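Local coordinates for protein adenine phosphoribosyltransferase (Leishmania donovani, PDB 1QB7) that probably catalyses transfer of the phosphoribosyl group of 5-phospho-alpha-D-ribose 1-diphosphate to adenine, giving AMP and diphosphate in purine salvage, at residues A[20-25]-A[51-56]; A[24-29]-A[44-49]; A[169-174]-A[197-202]; A[175-180]-A[203-208]. All coordinates share one frame; numbering follows the deposited sequence.

Interaction 1 (A[20-25]-A[51-56])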
loop_
_atom_site.group_PDB
_atom_site.type_symbol
_atom_site.label_atom_id
_atom_site.label_comp_id
_atom_site.label_asym_id
_atom_site.label_seq_id
_atom_site.Cartn_x
_atom_site.Cartn_y
_atom_site.Cartn_z
ATOM N N GLN A 20 5.813 -23.109 -2.562
ATOM C CA GLN A 20 7.163 -23.341 -3.046
ATOM C C GLN A 20 7.784 -22.048 -3.557
ATOM O O GLN A 20 8.944 -21.757 -3.282
ATOM C CB GLN A 20 7.125 -24.360 -4.188
ATOM C CG GLN A 20 6.609 -25.733 -3.798
ATOM C CD GLN A 20 7.658 -26.556 -3.096
ATOM O OE1 GLN A 20 8.192 -27.506 -3.667
ATOM N NE2 GLN A 20 7.977 -26.190 -1.853
ATOM N N LEU A 21 7.002 -21.285 -4.313
ATOM C CA LEU A 21 7.456 -20.029 -4.892
ATOM C C LEU A 21 7.776 -19.008 -3.804
ATOM O O LEU A 21 8.750 -18.268 -3.907
ATOM C CB LEU A 21 6.385 -19.503 -5.852
ATOM C CG LEU A 21 6.758 -18.488 -6.930
ATOM C CD1 LEU A 21 8.058 -18.858 -7.609
ATOM C CD2 LEU A 21 5.632 -18.434 -7.940
ATOM N N LEU A 22 6.959 -18.990 -2.756
ATOM C CA LEU A 22 7.157 -18.077 -1.634
ATOM C C LEU A 22 8.434 -18.421 -0.880
ATOM O O LEU A 22 9.199 -17.535 -0.503
ATOM C CB LEU A 22 5.962 -18.133 -0.680
ATOM C CG LEU A 22 4.696 -17.434 -1.169
ATOM C CD1 LEU A 22 3.517 -17.801 -0.286
ATOM C CD2 LEU A 22 4.922 -15.935 -1.175
ATOM N N LYS A 23 8.662 -19.714 -0.671
ATOM C CA LYS A 23 9.851 -20.185 0.030
ATOM C C LYS A 23 11.110 -19.815 -0.772
ATOM O O LYS A 23 12.147 -19.478 -0.205
ATOM C CB LYS A 23 9.748 -21.698 0.221
ATOM C CG LYS A 23 10.912 -22.363 0.926
ATOM C CD LYS A 23 10.706 -23.872 0.890
ATOM C CE LYS A 23 11.907 -24.655 1.397
ATOM N NZ LYS A 23 12.190 -24.419 2.840
ATOM N N LYS A 24 10.985 -19.847 -2.094
ATOM C CA LYS A 24 12.079 -19.530 -3.003
ATOM C C LYS A 24 12.343 -18.028 -3.085
ATOM O O LYS A 24 13.495 -17.598 -3.088
ATOM C CB LYS A 24 11.759 -20.083 -4.397
ATOM C CG LYS A 24 12.778 -19.755 -5.481
ATOM C CD LYS A 24 12.271 -20.199 -6.855
ATOM C CE LYS A 24 13.142 -19.676 -7.999
ATOM N NZ LYS A 24 14.521 -20.241 -7.984
ATOM N N SER A 25 11.274 -17.237 -3.117
ATOM C CA SER A 25 11.375 -15.780 -3.225
ATOM C C SER A 25 11.687 -15.005 -1.953
ATOM O O SER A 25 12.458 -14.048 -1.992
ATOM C CB SER A 25 10.097 -15.205 -3.835
ATOM O OG SER A 25 9.845 -15.768 -5.108
ATOM N N PRO A 51 7.721 -10.852 -9.916
ATOM C CA PRO A 51 6.519 -10.886 -10.755
ATOM C C PRO A 51 5.754 -12.205 -10.694
ATOM O O PRO A 51 4.533 -12.217 -10.541
ATOM C CB PRO A 51 7.081 -10.627 -12.151
ATOM C CG PRO A 51 8.217 -9.723 -11.881
ATOM C CD PRO A 51 8.878 -10.372 -10.694
ATOM N N GLU A 52 6.480 -13.314 -10.786
ATOM C CA GLU A 52 5.854 -14.629 -10.764
ATOM C C GLU A 52 5.196 -14.912 -9.415
ATOM O O GLU A 52 4.095 -15.461 -9.361
ATOM C CB GLU A 52 6.879 -15.718 -11.102
ATOM C CG GLU A 52 6.247 -17.073 -11.382
ATOM C CD GLU A 52 7.256 -18.205 -11.535
ATOM O OE1 GLU A 52 8.464 -18.000 -11.267
ATOM O OE2 GLU A 52 6.823 -19.318 -11.910
ATOM N N THR A 53 5.855 -14.511 -8.330
ATOM C CA THR A 53 5.309 -14.744 -6.997
ATOM C C THR A 53 4.080 -13.877 -6.735
ATOM O O THR A 53 3.072 -14.362 -6.221
ATOM C CB THR A 53 6.373 -14.519 -5.895
ATOM O OG1 THR A 53 7.560 -15.249 -6.225
ATOM C CG2 THR A 53 5.864 -15.013 -4.544
ATOM N N LEU A 54 4.145 -12.609 -7.126
ATOM C CA LEU A 54 3.022 -11.701 -6.923
ATOM C C LEU A 54 1.795 -12.217 -7.686
ATOM O O LEU A 54 0.682 -12.256 -7.147
ATOM C CB LEU A 54 3.393 -10.291 -7.387
ATOM C CG LEU A 54 2.505 -9.138 -6.919
ATOM C CD1 LEU A 54 2.534 -9.004 -5.398
ATOM C CD2 LEU A 54 2.998 -7.863 -7.569
ATOM N N LYS A 55 2.017 -12.666 -8.920
ATOM C CA LYS A 55 0.943 -13.192 -9.751
ATOM C C LYS A 55 0.348 -14.470 -9.146
ATOM O O LYS A 55 -0.870 -14.660 -9.150
ATOM C CB LYS A 55 1.449 -13.458 -11.171
ATOM C CG LYS A 55 0.350 -13.863 -12.136
ATOM C CD LYS A 55 0.885 -14.140 -13.521
ATOM C CE LYS A 55 -0.215 -14.689 -14.413
ATOM N NZ LYS A 55 0.263 -14.969 -15.804
ATOM N N ALA A 56 1.208 -15.322 -8.596
ATOM C CA ALA A 56 0.761 -16.570 -7.982
ATOM C C ALA A 56 -0.156 -16.296 -6.790
ATOM O O ALA A 56 -1.162 -16.982 -6.606
ATOM C CB ALA A 56 1.956 -17.413 -7.560
#
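Leu21 reaches Thr53 with its CG anti to the backbone N (chi1 -160°), and Thr53 answers with OG1 anti to its own carbonyl carbon (chi1 -50°). These two residues are the nearest backbone pair of a packed pair of helices, 17-25 and 51-67. Their short segments run roughly antiparallel, at 143° between N-to-C directions, with the axes 9.7 Å apart at closest approach. The N-terminal helix 17-25 lies here against the first long helix of the phosphoribosyltransferase domain.

The Leu21 and Thr53 side chains slide past each other in opposite directions. Leu21 CG comes to 3.4 Å from Thr53 OG1. The two methyls of Leu21 then divide. CD1 turns to the carboxylate end of Glu52, whose extended chain crosses the leucine at about a right angle. CD2 lies on the other helix, 3.6 Å from the carbonyl Glu52 O and 3.8 Å from Ala56 CB. On the buried side of the contact, Leu22 CD2 packs on Thr53 CG2 at 3.6 Å. Leu22 also touches Ile174 and Leu202, which brings the helix pair against the corners that follow strands 167-173 and 199-201. Leu54 and Lys55 pack on Val91 of the second subunit.

One polar link joins the helices. Thr53 OG1 also bonds to Ser50 OG, just before its own helix. From the facing helix, Ser25 OG meets Thr53 OG1 at 2.6 Å in a short hydroxyl-to-hydroxyl hydrogen bond.

Interaction 2 (A[24-29]-A[44-49])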
loop_
_atom_site.group_PDB
_atom_site.type_symbol
_atom_site.label_atom_id
_atom_site.label_comp_id
_atom_site.label_asym_id
_atom_site.label_seq_id
_atom_site.Cartn_x
_atom_site.Cartn_y
_atom_site.Cartn_z
ATOM N N LYS A 24 10.985 -19.847 -2.094
ATOM C CA LYS A 24 12.079 -19.530 -3.003
ATOM C C LYS A 24 12.343 -18.028 -3.085
ATOM O O LYS A 24 13.495 -17.598 -3.088
ATOM C CB LYS A 24 11.759 -20.083 -4.397
ATOM C CG LYS A 24 12.778 -19.755 -5.481
ATOM C CD LYS A 24 12.271 -20.199 -6.855
ATOM C CE LYS A 24 13.142 -19.676 -7.999
ATOM N NZ LYS A 24 14.521 -20.241 -7.984
ATOM N N SER A 25 11.274 -17.237 -3.117
ATOM C CA SER A 25 11.375 -15.780 -3.225
ATOM C C SER A 25 11.687 -15.005 -1.953
ATOM O O SER A 25 12.458 -14.048 -1.992
ATOM C CB SER A 25 10.097 -15.205 -3.835
ATOM O OG SER A 25 9.845 -15.768 -5.108
ATOM N N TYR A 26 11.084 -15.392 -0.834
ATOM C CA TYR A 26 11.294 -14.671 0.419
ATOM C C TYR A 26 12.735 -14.436 0.837
ATOM O O TYR A 26 13.614 -15.280 0.635
ATOM C CB TYR A 26 10.550 -15.348 1.573
ATOM C CG TYR A 26 9.318 -14.605 2.054
ATOM C CD1 TYR A 26 9.398 -13.277 2.486
ATOM C CD2 TYR A 26 8.070 -15.227 2.072
ATOM C CE1 TYR A 26 8.259 -12.585 2.920
ATOM C CE2 TYR A 26 6.933 -14.549 2.502
ATOM C CZ TYR A 26 7.033 -13.230 2.921
ATOM O OH TYR A 26 5.903 -12.552 3.309
ATOM N N ARG A 27 12.976 -13.240 1.367
ATOM C CA ARG A 27 14.286 -12.862 1.892
ATOM C C ARG A 27 14.037 -12.219 3.239
ATOM O O ARG A 27 13.115 -11.415 3.392
ATOM C CB ARG A 27 15.019 -11.868 0.985
ATOM C CG ARG A 27 15.525 -12.453 -0.321
ATOM C CD ARG A 27 16.535 -13.563 -0.094
ATOM N NE ARG A 27 17.024 -14.125 -1.351
ATOM C CZ ARG A 27 16.392 -15.050 -2.072
ATOM N NH1 ARG A 27 15.231 -15.550 -1.666
ATOM N NH2 ARG A 27 16.934 -15.485 -3.201
ATOM N N TRP A 28 14.805 -12.641 4.235
ATOM C CA TRP A 28 14.687 -12.076 5.571
ATOM C C TRP A 28 16.007 -11.411 5.941
ATOM O O TRP A 28 17.068 -11.758 5.406
ATOM C CB TRP A 28 14.282 -13.136 6.602
ATOM C CG TRP A 28 15.255 -14.266 6.787
ATOM C CD1 TRP A 28 15.159 -15.521 6.260
ATOM C CD2 TRP A 28 16.438 -14.261 7.601
ATOM N NE1 TRP A 28 16.201 -16.301 6.700
ATOM C CE2 TRP A 28 17.000 -15.553 7.523
ATOM C CE3 TRP A 28 17.071 -13.290 8.393
ATOM C CZ2 TRP A 28 18.172 -15.902 8.208
ATOM C CZ3 TRP A 28 18.237 -13.638 9.076
ATOM C CH2 TRP A 28 18.773 -14.935 8.977
ATOM N N TYR A 29 15.935 -10.451 6.855
ATOM C CA TYR A 29 17.113 -9.709 7.282
ATOM C C TYR A 29 17.220 -9.654 8.794
ATOM O O TYR A 29 16.209 -9.564 9.489
ATOM C CB TYR A 29 17.059 -8.273 6.735
ATOM C CG TYR A 29 17.029 -8.190 5.230
ATOM C CD1 TYR A 29 15.840 -8.399 4.523
ATOM C CD2 TYR A 29 18.194 -7.936 4.504
ATOM C CE1 TYR A 29 15.815 -8.364 3.137
ATOM C CE2 TYR A 29 18.176 -7.895 3.113
ATOM C CZ TYR A 29 16.984 -8.114 2.441
ATOM O OH TYR A 29 16.963 -8.106 1.074
ATOM N N VAL A 44 8.749 -7.777 2.611
ATOM C CA VAL A 44 7.647 -7.861 1.658
ATOM C C VAL A 44 8.121 -7.535 0.232
ATOM O O VAL A 44 7.540 -7.995 -0.751
ATOM C CB VAL A 44 6.468 -6.950 2.087
ATOM C CG1 VAL A 44 6.805 -5.482 1.865
ATOM C CG2 VAL A 44 5.194 -7.352 1.356
ATOM N N SER A 45 9.216 -6.784 0.127
ATOM C CA SER A 45 9.772 -6.425 -1.179
ATOM C C SER A 45 10.269 -7.643 -1.944
ATOM O O SER A 45 10.253 -7.647 -3.171
ATOM C CB SER A 45 10.917 -5.421 -1.037
ATOM O OG SER A 45 10.433 -4.159 -0.623
ATOM N N SER A 46 10.738 -8.665 -1.229
ATOM C CA SER A 46 11.217 -9.878 -1.890
ATOM C C SER A 46 10.046 -10.575 -2.592
ATOM O O SER A 46 10.245 -11.386 -3.492
ATOM C CB SER A 46 11.885 -10.823 -0.888
ATOM O OG SER A 46 10.967 -11.262 0.088
ATOM N N ILE A 47 8.829 -10.243 -2.180
ATOM C CA ILE A 47 7.631 -10.813 -2.777
ATOM C C ILE A 47 7.119 -9.922 -3.917
ATOM O O ILE A 47 6.915 -10.399 -5.042
ATOM C CB ILE A 47 6.518 -11.019 -1.708
ATOM C CG1 ILE A 47 7.014 -11.975 -0.616
ATOM C CG2 ILE A 47 5.229 -11.528 -2.346
ATOM C CD1 ILE A 47 7.709 -13.237 -1.150
ATOM N N THR A 48 6.959 -8.624 -3.638
ATOM C CA THR A 48 6.451 -7.677 -4.639
ATOM C C THR A 48 7.400 -7.468 -5.819
ATOM O O THR A 48 6.959 -7.103 -6.899
ATOM C CB THR A 48 6.066 -6.287 -4.025
ATOM O OG1 THR A 48 7.242 -5.606 -3.580
ATOM C CG2 THR A 48 5.114 -6.452 -2.845
ATOM N N GLU A 49 8.695 -7.693 -5.614
ATOM C CA GLU A 49 9.673 -7.539 -6.690
ATOM C C GLU A 49 9.771 -8.803 -7.547
ATOM O O GLU A 49 10.485 -8.832 -8.546
ATOM C CB GLU A 49 11.045 -7.175 -6.130
ATOM C CG GLU A 49 11.136 -5.751 -5.610
ATOM C CD GLU A 49 12.476 -5.431 -4.975
ATOM O OE1 GLU A 49 13.496 -6.044 -5.345
ATOM O OE2 GLU A 49 12.515 -4.549 -4.098
#
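Ser46 OG is held by two backbone groups. Arg27 N gives it a weak hydrogen bond of 3.1 Å, bent to 141° at the hydrogen, and Asp43 O is its stronger partner. With OG between the backbone N and the carbonyl carbon of Ser46 (chi1 63°), it lies 3.5 Å from Tyr26 CD1, oblique to the ring. Ser46 CB lies 3.5 Å from Ser25 O and 3.8 Å from Arg27 CB.

Ile47 covers one face of the Tyr26 ring. Its CD1 stands 3.7 Å from the ring centroid and only 8° off the normal, a CH-pi contact over the centre. CG1 follows toward the phenol end, near CZ and CE1.

Arg27 turns back over the end of the helix. Its NH1 donates to Lys24 O at 3.0 Å and to Tyr26 O at 2.8 Å, both acceptors lying in the guanidinium plane.

Tyr26 is the first residue to leave the helix, and its side chain comes to about 7 Å from bound adenine. The contact lies where helix 17-25 ends, against the short helix 45-48, just before strand 28-29 pairs with strand 41-42 beside the adenine pocket.

Interaction 3 (A[169-174]-A[197-202])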
loop_
_atom_site.group_PDB
_atom_site.type_symbol
_atom_site.label_atom_id
_atom_site.label_comp_id
_atom_site.label_asym_id
_atom_site.label_seq_id
_atom_site.Cartn_x
_atom_site.Cartn_y
_atom_site.Cartn_z
ATOM N N VAL A 169 -14.585 -12.727 7.315
ATOM C CA VAL A 169 -14.538 -13.967 6.548
ATOM C C VAL A 169 -13.341 -14.751 7.064
ATOM O O VAL A 169 -13.466 -15.908 7.476
ATOM C CB VAL A 169 -14.366 -13.693 5.034
ATOM C CG1 VAL A 169 -14.119 -14.989 4.272
ATOM C CG2 VAL A 169 -15.606 -13.003 4.493
ATOM N N GLU A 170 -12.190 -14.086 7.074
ATOM C CA GLU A 170 -10.946 -14.673 7.546
ATOM C C GLU A 170 -9.838 -13.632 7.533
ATOM O O GLU A 170 -9.947 -12.601 6.866
ATOM C CB GLU A 170 -10.535 -15.857 6.660
ATOM C CG GLU A 170 -10.223 -15.468 5.224
ATOM C CD GLU A 170 -10.217 -16.641 4.266
ATOM O OE1 GLU A 170 -10.799 -17.695 4.588
ATOM O OE2 GLU A 170 -9.634 -16.506 3.175
ATOM N N MET A 171 -8.806 -13.890 8.329
ATOM C CA MET A 171 -7.634 -13.035 8.401
ATOM C C MET A 171 -6.600 -13.760 7.552
ATOM O O MET A 171 -6.227 -14.890 7.868
ATOM C CB MET A 171 -7.142 -12.928 9.842
ATOM C CG MET A 171 -5.784 -12.240 10.019
ATOM S SD MET A 171 -5.727 -10.496 9.550
ATOM C CE MET A 171 -4.057 -10.372 8.898
ATOM N N VAL A 172 -6.191 -13.149 6.444
ATOM C CA VAL A 172 -5.199 -13.766 5.567
ATOM C C VAL A 172 -3.860 -13.042 5.586
ATOM O O VAL A 172 -3.803 -11.815 5.634
ATOM C CB VAL A 172 -5.719 -13.905 4.096
ATOM C CG1 VAL A 172 -6.192 -12.577 3.566
ATOM C CG2 VAL A 172 -4.626 -14.472 3.179
ATOM N N SER A 173 -2.788 -13.823 5.608
ATOM C CA SER A 173 -1.436 -13.285 5.597
ATOM C C SER A 173 -0.573 -14.119 4.652
ATOM O O SER A 173 -0.849 -15.298 4.430
ATOM C CB SER A 173 -0.837 -13.268 7.012
ATOM O OG SER A 173 -0.758 -14.561 7.581
ATOM N N ILE A 174 0.428 -13.488 4.049
ATOM C CA ILE A 174 1.331 -14.187 3.140
ATOM C C ILE A 174 2.209 -15.113 3.993
ATOM O O ILE A 174 2.396 -16.290 3.680
ATOM C CB ILE A 174 2.263 -13.190 2.380
ATOM C CG1 ILE A 174 1.443 -12.128 1.633
ATOM C CG2 ILE A 174 3.185 -13.945 1.437
ATOM C CD1 ILE A 174 0.441 -12.679 0.633
ATOM N N ILE A 197 -12.997 -17.085 14.505
ATOM C CA ILE A 197 -12.300 -16.317 13.476
ATOM C C ILE A 197 -11.269 -17.208 12.798
ATOM O O ILE A 197 -10.389 -17.752 13.458
ATOM C CB ILE A 197 -11.550 -15.086 14.063
ATOM C CG1 ILE A 197 -12.527 -14.125 14.755
ATOM C CG2 ILE A 197 -10.762 -14.372 12.961
ATOM C CD1 ILE A 197 -13.612 -13.566 13.853
ATOM N N LYS A 198 -11.370 -17.345 11.480
ATOM C CA LYS A 198 -10.430 -18.166 10.735
ATOM C C LYS A 198 -9.185 -17.387 10.301
ATOM O O LYS A 198 -9.275 -16.247 9.841
ATOM C CB LYS A 198 -11.102 -18.780 9.509
ATOM C CG LYS A 198 -10.152 -19.629 8.700
ATOM C CD LYS A 198 -10.756 -20.131 7.404
ATOM C CE LYS A 198 -11.851 -21.144 7.645
ATOM N NZ LYS A 198 -12.354 -21.678 6.353
ATOM N N PHE A 199 -8.026 -18.008 10.493
ATOM C CA PHE A 199 -6.748 -17.435 10.101
ATOM C C PHE A 199 -6.142 -18.328 9.028
ATOM O O PHE A 199 -6.110 -19.545 9.189
ATOM C CB PHE A 199 -5.776 -17.400 11.288
ATOM C CG PHE A 199 -6.090 -16.347 12.307
ATOM C CD1 PHE A 199 -6.956 -16.617 13.359
ATOM C CD2 PHE A 199 -5.525 -15.079 12.208
ATOM C CE1 PHE A 199 -7.256 -15.639 14.302
ATOM C CE2 PHE A 199 -5.817 -14.088 13.145
ATOM C CZ PHE A 199 -6.686 -14.369 14.193
ATOM N N ILE A 200 -5.717 -17.742 7.914
ATOM C CA ILE A 200 -5.065 -18.517 6.862
ATOM C C ILE A 200 -3.754 -17.837 6.470
ATOM O O ILE A 200 -3.657 -16.605 6.444
ATOM C CB ILE A 200 -5.944 -18.732 5.592
ATOM C CG1 ILE A 200 -6.206 -17.411 4.877
ATOM C CG2 ILE A 200 -7.246 -19.441 5.949
ATOM C CD1 ILE A 200 -6.592 -17.581 3.426
ATOM N N SER A 201 -2.728 -18.651 6.241
ATOM C CA SER A 201 -1.411 -18.166 5.840
ATOM C C SER A 201 -0.930 -19.002 4.663
ATOM O O SER A 201 -1.268 -20.183 4.559
ATOM C CB SER A 201 -0.420 -18.280 6.999
ATOM O OG SER A 201 0.819 -17.685 6.673
ATOM N N LEU A 202 -0.143 -18.388 3.783
ATOM C CA LEU A 202 0.380 -19.078 2.611
ATOM C C LEU A 202 1.733 -19.745 2.881
ATOM O O LEU A 202 2.101 -20.709 2.206
ATOM C CB LEU A 202 0.489 -18.108 1.435
ATOM C CG LEU A 202 -0.791 -17.332 1.103
ATOM C CD1 LEU A 202 -0.509 -16.317 0.011
ATOM C CD2 LEU A 202 -1.906 -18.289 0.693
HETATM O O HOH W 1 -13.771 -16.452 10.158
HETATM O O HOH W 2 -13.154 -19.079 5.101
HETATM O O HOH W 3 -3.048 -15.085 8.973
#
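The Phe199 ring meets Met171 obliquely: Met171 CB and CG lie 3.6 Å from ring atom CD2, and CG is equally close to CE2. His187 brings a second ring against Phe199, the planes at about 70°. Met171 CG is anti to the backbone N (chi1 171°), which sets it beside the Phe199 ring. Beyond CG the chain bends, and the side chain touches Leu143 of strand 140-145.

Val172 and Ile200 occupy the other face of the sheet, with Val172 CB 3.6 Å from Ile200 CG1. Ile200 CD1 also reaches Glu170 OE2 at 3.2 Å. That carboxylate is buried, but OE2 has a salt bridge to Arg64 and a hydrogen bond to Tyr65. Its OE1 is linked through a water to Lys198 NZ. A second water joins Val169 O to Lys198 N.

The backbones run parallel. Met171 N bonds to Lys198 O at 2.8 Å, Ile200 N to Met171 O, and Ser173 N to Ile200 O. Leu202 N to Ser173 O, at 3.2 Å, closes the ladder where both segments turn a corner.

Helix 182-192 lies between the strands in sequence, giving a beta-alpha-beta crossover. Strand 140-145, on the other side of 167-173, ends at the magnesium ligand Asp145. This is the parallel core sheet of the type I phosphoribosyltransferase fold.

Interaction 4 (A[175-180]-A[203-208])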
loop_
_atom_site.group_PDB
_atom_site.type_symbol
_atom_site.label_atom_id
_atom_site.label_comp_id
_atom_site.label_asym_id
_atom_site.label_seq_id
_atom_site.Cartn_x
_atom_site.Cartn_y
_atom_site.Cartn_z
ATOM N N LEU A 175 2.706 -14.561 5.095
ATOM C CA LEU A 175 3.577 -15.278 6.000
ATOM C C LEU A 175 3.099 -15.215 7.443
ATOM O O LEU A 175 2.633 -14.177 7.908
ATOM C CB LEU A 175 4.970 -14.666 5.933
ATOM C CG LEU A 175 6.051 -15.394 6.727
ATOM C CD1 LEU A 175 6.483 -16.643 5.969
ATOM C CD2 LEU A 175 7.221 -14.463 6.932
ATOM N N SER A 176 3.237 -16.331 8.150
ATOM C CA SER A 176 2.866 -16.398 9.560
ATOM C C SER A 176 4.099 -16.757 10.381
ATOM O O SER A 176 5.029 -17.399 9.876
ATOM C CB SER A 176 1.780 -17.442 9.792
ATOM O OG SER A 176 2.191 -18.711 9.321
ATOM N N ILE A 177 4.117 -16.294 11.628
ATOM C CA ILE A 177 5.206 -16.556 12.569
ATOM C C ILE A 177 4.529 -17.292 13.728
ATOM O O ILE A 177 4.290 -16.708 14.788
ATOM C CB ILE A 177 5.801 -15.239 13.130
ATOM C CG1 ILE A 177 5.996 -14.194 12.021
ATOM C CG2 ILE A 177 7.104 -15.528 13.857
ATOM C CD1 ILE A 177 7.040 -14.539 10.993
ATOM N N PRO A 178 4.235 -18.592 13.552
ATOM C CA PRO A 178 3.568 -19.408 14.579
ATOM C C PRO A 178 4.125 -19.319 16.004
ATOM O O PRO A 178 3.376 -19.445 16.980
ATOM C CB PRO A 178 3.649 -20.824 13.998
ATOM C CG PRO A 178 4.861 -20.769 13.114
ATOM C CD PRO A 178 4.712 -19.442 12.447
ATOM N N PHE A 179 5.424 -19.054 16.119
ATOM C CA PHE A 179 6.073 -18.950 17.419
ATOM C C PHE A 179 5.442 -17.862 18.284
ATOM O O PHE A 179 5.391 -17.985 19.507
ATOM C CB PHE A 179 7.564 -18.669 17.239
ATOM C CG PHE A 179 8.322 -18.564 18.529
ATOM C CD1 PHE A 179 8.693 -19.708 19.227
ATOM C CD2 PHE A 179 8.668 -17.321 19.048
ATOM C CE1 PHE A 179 9.398 -19.615 20.426
ATOM C CE2 PHE A 179 9.373 -17.219 20.247
ATOM C CZ PHE A 179 9.740 -18.370 20.936
ATOM N N LEU A 180 4.969 -16.797 17.643
ATOM C CA LEU A 180 4.356 -15.681 18.349
ATOM C C LEU A 180 2.911 -15.926 18.784
ATOM O O LEU A 180 2.298 -15.072 19.423
ATOM C CB LEU A 180 4.479 -14.410 17.514
ATOM C CG LEU A 180 5.925 -13.942 17.338
ATOM C CD1 LEU A 180 6.014 -12.856 16.279
ATOM C CD2 LEU A 180 6.467 -13.447 18.676
ATOM N N LEU A 203 2.456 -19.241 3.877
ATOM C CA LEU A 203 3.759 -19.785 4.231
ATOM C C LEU A 203 4.081 -19.514 5.696
ATOM O O LEU A 203 3.721 -18.471 6.236
ATOM C CB LEU A 203 4.856 -19.166 3.359
ATOM C CG LEU A 203 6.244 -19.812 3.469
ATOM C CD1 LEU A 203 6.256 -21.119 2.688
ATOM C CD2 LEU A 203 7.327 -18.883 2.939
ATOM N N SER A 204 4.736 -20.476 6.341
ATOM C CA SER A 204 5.155 -20.337 7.731
ATOM C C SER A 204 6.619 -19.909 7.706
ATOM O O SER A 204 7.385 -20.393 6.876
ATOM C CB SER A 204 5.042 -21.674 8.464
ATOM O OG SER A 204 5.758 -21.630 9.687
ATOM N N ASP A 205 7.025 -19.030 8.616
ATOM C CA ASP A 205 8.423 -18.609 8.620
ATOM C C ASP A 205 9.365 -19.780 8.931
ATOM O O ASP A 205 10.570 -19.678 8.727
ATOM C CB ASP A 205 8.662 -17.422 9.563
ATOM C CG ASP A 205 8.710 -17.826 11.015
ATOM O OD1 ASP A 205 7.872 -18.658 11.432
ATOM O OD2 ASP A 205 9.583 -17.296 11.739
ATOM N N ASP A 206 8.805 -20.895 9.402
ATOM C CA ASP A 206 9.605 -22.081 9.684
ATOM C C ASP A 206 10.147 -22.650 8.383
ATOM O O ASP A 206 11.116 -23.408 8.386
ATOM C CB ASP A 206 8.786 -23.141 10.423
ATOM C CG ASP A 206 9.614 -24.372 10.799
ATOM O OD1 ASP A 206 10.661 -24.205 11.466
ATOM O OD2 ASP A 206 9.237 -25.502 10.412
ATOM N N ALA A 207 9.524 -22.272 7.271
ATOM C CA ALA A 207 9.954 -22.726 5.958
ATOM C C ALA A 207 11.158 -21.924 5.473
ATOM O O ALA A 207 11.846 -22.332 4.540
ATOM C CB ALA A 207 8.819 -22.607 4.968
ATOM N N LEU A 208 11.393 -20.766 6.088
ATOM C CA LEU A 208 12.511 -19.910 5.711
ATOM C C LEU A 208 13.763 -20.363 6.430
ATOM O O LEU A 208 13.745 -20.598 7.633
ATOM C CB LEU A 208 12.214 -18.451 6.051
ATOM C CG LEU A 208 10.943 -17.874 5.427
ATOM C CD1 LEU A 208 10.879 -16.390 5.719
ATOM C CD2 LEU A 208 10.912 -18.128 3.928
HETATM O O HOH W 4 7.444 -19.030 14.091
#
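Ile177 and Asp205 cross at about a right angle, the isoleucine methyl CD1 meeting the aspartate at CB, 3.6 Å away. Ile177 CG2 has OD2 as its nearest aspartate atom. Asp205 CG stands between its backbone N and carbonyl carbon (chi1 77°), which puts the carboxylate against both Ile177 and Pro178. The other oxygen, OD1, faces the neighbouring Pro178, whose ring crosses the aspartate obliquely with CD 3.4 Å from OD1. A water donates to Asp205 OD1 and accepts from Phe179 N, bridging the two turns.

Pro178 also presents CG to Ser204 OG, at 3.6 Å. That hydroxyl accepts a hydrogen bond from Asp206 N in an ST turn. The ST turn lies at the start of the 3-10 turn 205-207.

Strands 175-176 and 203-204 are two of the three in a small parallel sheet, with 147-148 beyond 175-176. They continue the chain after the corners that end strands 167-173 and 199-201. Ser176 N bonds to Leu203 O at 2.9 Å, and Asp205 N to Ser176 O at 2.9 Å. Strand 147-148 and the following loop include Val147 and Ala149 of the adenine pocket. The Ile177 side chain comes to about 4 Å from bound adenine. Arg40, another pocket residue, bonds to Asp205 O and Leu208 O.

On the opposite face of this sheet from Ser176 and Ser204, Leu175 leans across to the partner strand. Its CG is anti to the backbone N (chi1 -174°). CD1 rests 3.3 Å from Leu203 O and also touches Leu203 CD2 at 3.9 Å. The other methyl, CD2, looks to Leu208 CD1.

Interaction 3 is the buried one, part of the main parallel sheet, while interactions 1, 2 and 4 are partly buried and lie farther from the chain centre. Interactions 1 and 2 share Ser25 and both use helix 17-25. Their neighbourhoods also reach the second subunit, which touches neither interaction 3 nor interaction 4. Interactions 3 and 4 join successive strands of the same two chain runs, with Ser201 OG near Ser176 OG across the corner. Backbone ladders carry these two, whereas side chains carry most of interactions 1 and 2. Lys23 NZ bonds to Ala207 O, joining interactions 1 and 4, and Tyr26 packs on Leu175, Leu203 and Leu208 of interaction 4.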